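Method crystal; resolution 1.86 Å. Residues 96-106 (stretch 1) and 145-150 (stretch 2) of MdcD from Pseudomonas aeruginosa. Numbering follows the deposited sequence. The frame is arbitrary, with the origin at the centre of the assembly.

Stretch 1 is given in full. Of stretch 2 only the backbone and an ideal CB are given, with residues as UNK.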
# COMPACT_ATOMS: atom_id res chain seq x y z
N ALA B 96 13.05 6.22 6.89
CA ALA B 96 13.40 7.57 6.45
C ALA B 96 12.15 8.46 6.44
O ALA B 96 12.20 9.61 6.89
CB ALA B 96 14.02 7.53 5.07
N LEU B 97 11.05 7.92 5.94
CA LEU B 97 9.79 8.66 5.92
C LEU B 97 9.27 8.92 7.33
O LEU B 97 8.71 9.98 7.60
CB LEU B 97 8.74 7.89 5.10
CG LEU B 97 8.99 7.92 3.58
CD1 LEU B 97 8.30 6.76 2.87
CD2 LEU B 97 8.47 9.24 3.03
N GLU B 98 9.41 7.93 8.21
CA GLU B 98 8.98 8.10 9.59
C GLU B 98 9.76 9.20 10.32
O GLU B 98 9.19 9.99 11.07
CB GLU B 98 9.13 6.77 10.35
CG GLU B 98 8.12 5.72 9.89
CD GLU B 98 8.52 4.29 10.27
OE1 GLU B 98 9.54 4.12 10.97
OE2 GLU B 98 7.81 3.35 9.87
N LEU B 99 11.07 9.25 10.10
CA LEU B 99 11.88 10.29 10.75
C LEU B 99 11.56 11.67 10.16
O LEU B 99 11.67 12.68 10.86
CB LEU B 99 13.37 9.96 10.62
CG LEU B 99 13.84 8.81 11.54
CD1 LEU B 99 15.30 8.45 11.28
CD2 LEU B 99 13.66 9.19 13.00
N ALA B 100 11.18 11.73 8.90
CA ALA B 100 10.81 13.01 8.31
C ALA B 100 9.52 13.52 8.94
O ALA B 100 9.38 14.71 9.20
CB ALA B 100 10.65 12.91 6.80
N ALA B 101 8.59 12.62 9.21
CA ALA B 101 7.36 13.02 9.88
C ALA B 101 7.68 13.51 11.30
O ALA B 101 7.15 14.52 11.76
CB ALA B 101 6.37 11.86 9.92
N GLU B 102 8.57 12.79 11.98
CA GLU B 102 9.00 13.17 13.33
C GLU B 102 9.63 14.58 13.33
O GLU B 102 9.33 15.40 14.19
CB GLU B 102 9.96 12.12 13.89
CG GLU B 102 10.34 12.27 15.34
CD GLU B 102 10.95 11.00 15.90
OE1 GLU B 102 11.88 11.09 16.73
OE2 GLU B 102 10.51 9.89 15.50
N ASP B 103 10.49 14.84 12.35
CA ASP B 103 11.07 16.17 12.16
C ASP B 103 9.98 17.24 12.10
O ASP B 103 10.05 18.25 12.79
CB ASP B 103 11.91 16.24 10.86
CG ASP B 103 13.37 15.91 11.07
OD1 ASP B 103 13.80 15.80 12.24
OD2 ASP B 103 14.11 15.79 10.07
N ASN B 104 8.97 17.00 11.27
CA ASN B 104 7.91 17.98 11.09
C ASN B 104 7.13 18.22 12.37
O ASN B 104 6.74 19.36 12.65
CB ASN B 104 6.98 17.56 9.95
CG ASN B 104 7.52 17.96 8.59
OD1 ASN B 104 7.30 19.09 8.14
ND2 ASN B 104 8.26 17.06 7.94
N ARG B 105 6.91 17.17 13.15
CA ARG B 105 6.24 17.34 14.45
C ARG B 105 7.13 18.12 15.43
O ARG B 105 6.63 18.69 16.40
CB ARG B 105 5.85 16.00 15.06
CG ARG B 105 4.59 15.41 14.45
CD ARG B 105 4.18 14.13 15.14
NE ARG B 105 4.95 12.97 14.69
CZ ARG B 105 4.60 12.23 13.64
NH1 ARG B 105 3.53 12.55 12.93
NH2 ARG B 105 5.33 11.18 13.28
N ASN B 106 8.43 18.14 15.16
CA ASN B 106 9.38 18.93 15.95
C ASN B 106 9.67 20.30 15.34
O ASN B 106 10.60 20.98 15.76
CB ASN B 106 10.71 18.17 16.11
CG ASN B 106 10.58 16.91 16.94
OD1 ASN B 106 9.75 16.83 17.85
ND2 ASN B 106 11.43 15.93 16.66
N UNK B 145 0.60 15.02 6.25
CA UNK B 145 -0.10 15.98 7.09
C UNK B 145 0.71 17.27 7.22
O UNK B 145 0.19 18.30 7.65
CB UNK B 145 -0.38 15.38 8.47
N UNK B 146 1.98 17.22 6.81
CA UNK B 146 2.91 18.34 6.99
C UNK B 146 3.57 18.81 5.69
O UNK B 146 3.72 20.01 5.44
CB UNK B 146 4.00 17.94 7.99
N UNK B 147 3.99 17.86 4.86
CA UNK B 147 4.77 18.17 3.65
C UNK B 147 4.41 17.22 2.53
O UNK B 147 4.19 16.02 2.78
CB UNK B 147 6.27 18.10 3.93
N UNK B 148 4.36 17.72 1.29
CA UNK B 148 4.14 16.83 0.14
C UNK B 148 5.34 15.89 -0.06
O UNK B 148 6.48 16.30 0.12
CB UNK B 148 3.90 17.65 -1.13
N UNK B 149 5.06 14.63 -0.38
CA UNK B 149 6.10 13.72 -0.84
C UNK B 149 6.08 13.78 -2.36
O UNK B 149 5.01 13.72 -2.97
CB UNK B 149 5.89 12.30 -0.32
N UNK B 150 7.25 13.92 -2.96
CA UNK B 150 7.36 13.90 -4.41
C UNK B 150 7.93 12.55 -4.82
O UNK B 150 8.93 12.11 -4.27
CB UNK B 150 8.23 15.05 -4.92

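At position 145 the CA-to-CB bond runs sideways to the helix, and no atom of stretch 1 lies within 5.5 Å of the ideal CB. A short side chain would touch nothing here; a long polar one could reach the guanidinium of Arg-105, where an acid would seem the obvious partner. The deposited residue is Arg-145, whose long side chain, with chi1 and chi3 in the m well, brings NH2 to 3.3 Å from Arg-105 NH1. Both atoms are donors and both groups carry positive charge, so this approach is no hydrogen bond; each of the two nitrogens has hydrogen-bond partners elsewhere in the structure.

Position 146 offers more to read. Its CA lies 6.5 Å from the CA of Asn-104, its CA-to-CB bond points toward the helix, and the ideal CB is 3.5 Å from Asn-104 OD1. Beyond that lie the carbonyl of Ala-101 and, farther along, Arg-105 NH1, a donor. A long side chain with an acceptor at its end would suit. Tyr reaches, and covers the helix surface on the way; Glu or Gln would fall somewhat short of Arg-105 NH1. Tyr-146 is found, with chi1 in the m well. Its ring passes Ala-101, CE2 standing 4.4 Å from Ala-101 O, and its hydroxyl accepts a hydrogen bond from Arg-105, NH1 to OH 3.1 Å. NH1 lies at the ring edge, near its plane, as suits a bond to a phenolic oxygen.

The CB at 147 also points toward stretch 1, 4.4 Å from Asn-104 OD1. Because Asn-104 ND2 donates to Ala-100 O at 2.9 Å, the amide is oriented and its oxygen is left as the acceptor on offer. A donor such as Gln, Asn, Ser or Lys would be plausible. In Gln-147, CG packs 3.2 Å from Asn-104 OD1, and NE2 gives that oxygen a weak hydrogen bond of 3.5 Å.

Position 148 is out of reach of stretch 1, so the helix sets no preference. Its phi of -67° and psi of 140° are compatible with proline, among many residues; Pro-148 occupies it.

At 149 the CB again points toward the helix, 5.2 Å from Leu-97 CD2, with nothing polar from the Leu-97 side chain to satisfy. A modest aliphatic residue, Val, Ile or Leu, fits this gap. Val-149, with chi1 at 176°, places CG2 4.4 Å from Leu-97 CD2, a light apolar contact.

Position 150 is extended (phi -104°, psi 130°) and beyond reach of stretch 1. Beta-branched residues favour such angles, and Val-150 is one.

Stretch 2, residues 145-150: RYQPVV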
# COMPACT_ATOMS: atom_id res chain seq x y z
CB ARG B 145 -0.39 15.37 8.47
CG ARG B 145 -1.38 14.21 8.38
CD ARG B 145 -1.76 13.68 9.74
NE ARG B 145 -0.62 13.11 10.45
CZ ARG B 145 -0.71 12.66 11.70
NH1 ARG B 145 -1.86 12.73 12.34
NH2 ARG B 145 0.36 12.16 12.31
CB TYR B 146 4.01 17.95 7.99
CG TYR B 146 3.48 17.22 9.20
CD1 TYR B 146 2.91 17.92 10.25
CD2 TYR B 146 3.55 15.84 9.28
CE1 TYR B 146 2.41 17.25 11.36
CE2 TYR B 146 3.06 15.17 10.38
CZ TYR B 146 2.50 15.88 11.42
OH TYR B 146 2.01 15.20 12.51
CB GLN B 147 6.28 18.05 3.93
CG GLN B 147 6.85 18.99 4.98
CD GLN B 147 6.81 20.46 4.57
OE1 GLN B 147 6.79 20.79 3.39
NE2 GLN B 147 6.80 21.34 5.56
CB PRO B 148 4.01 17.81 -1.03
CG PRO B 148 4.84 18.99 -0.61
CD PRO B 148 4.57 19.12 0.87
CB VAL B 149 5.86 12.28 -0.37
CG1 VAL B 149 6.93 11.34 -0.94
CG2 VAL B 149 5.84 12.22 1.17
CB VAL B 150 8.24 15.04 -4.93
CG1 VAL B 150 8.43 14.93 -6.43
CG2 VAL B 150 7.63 16.40 -4.55
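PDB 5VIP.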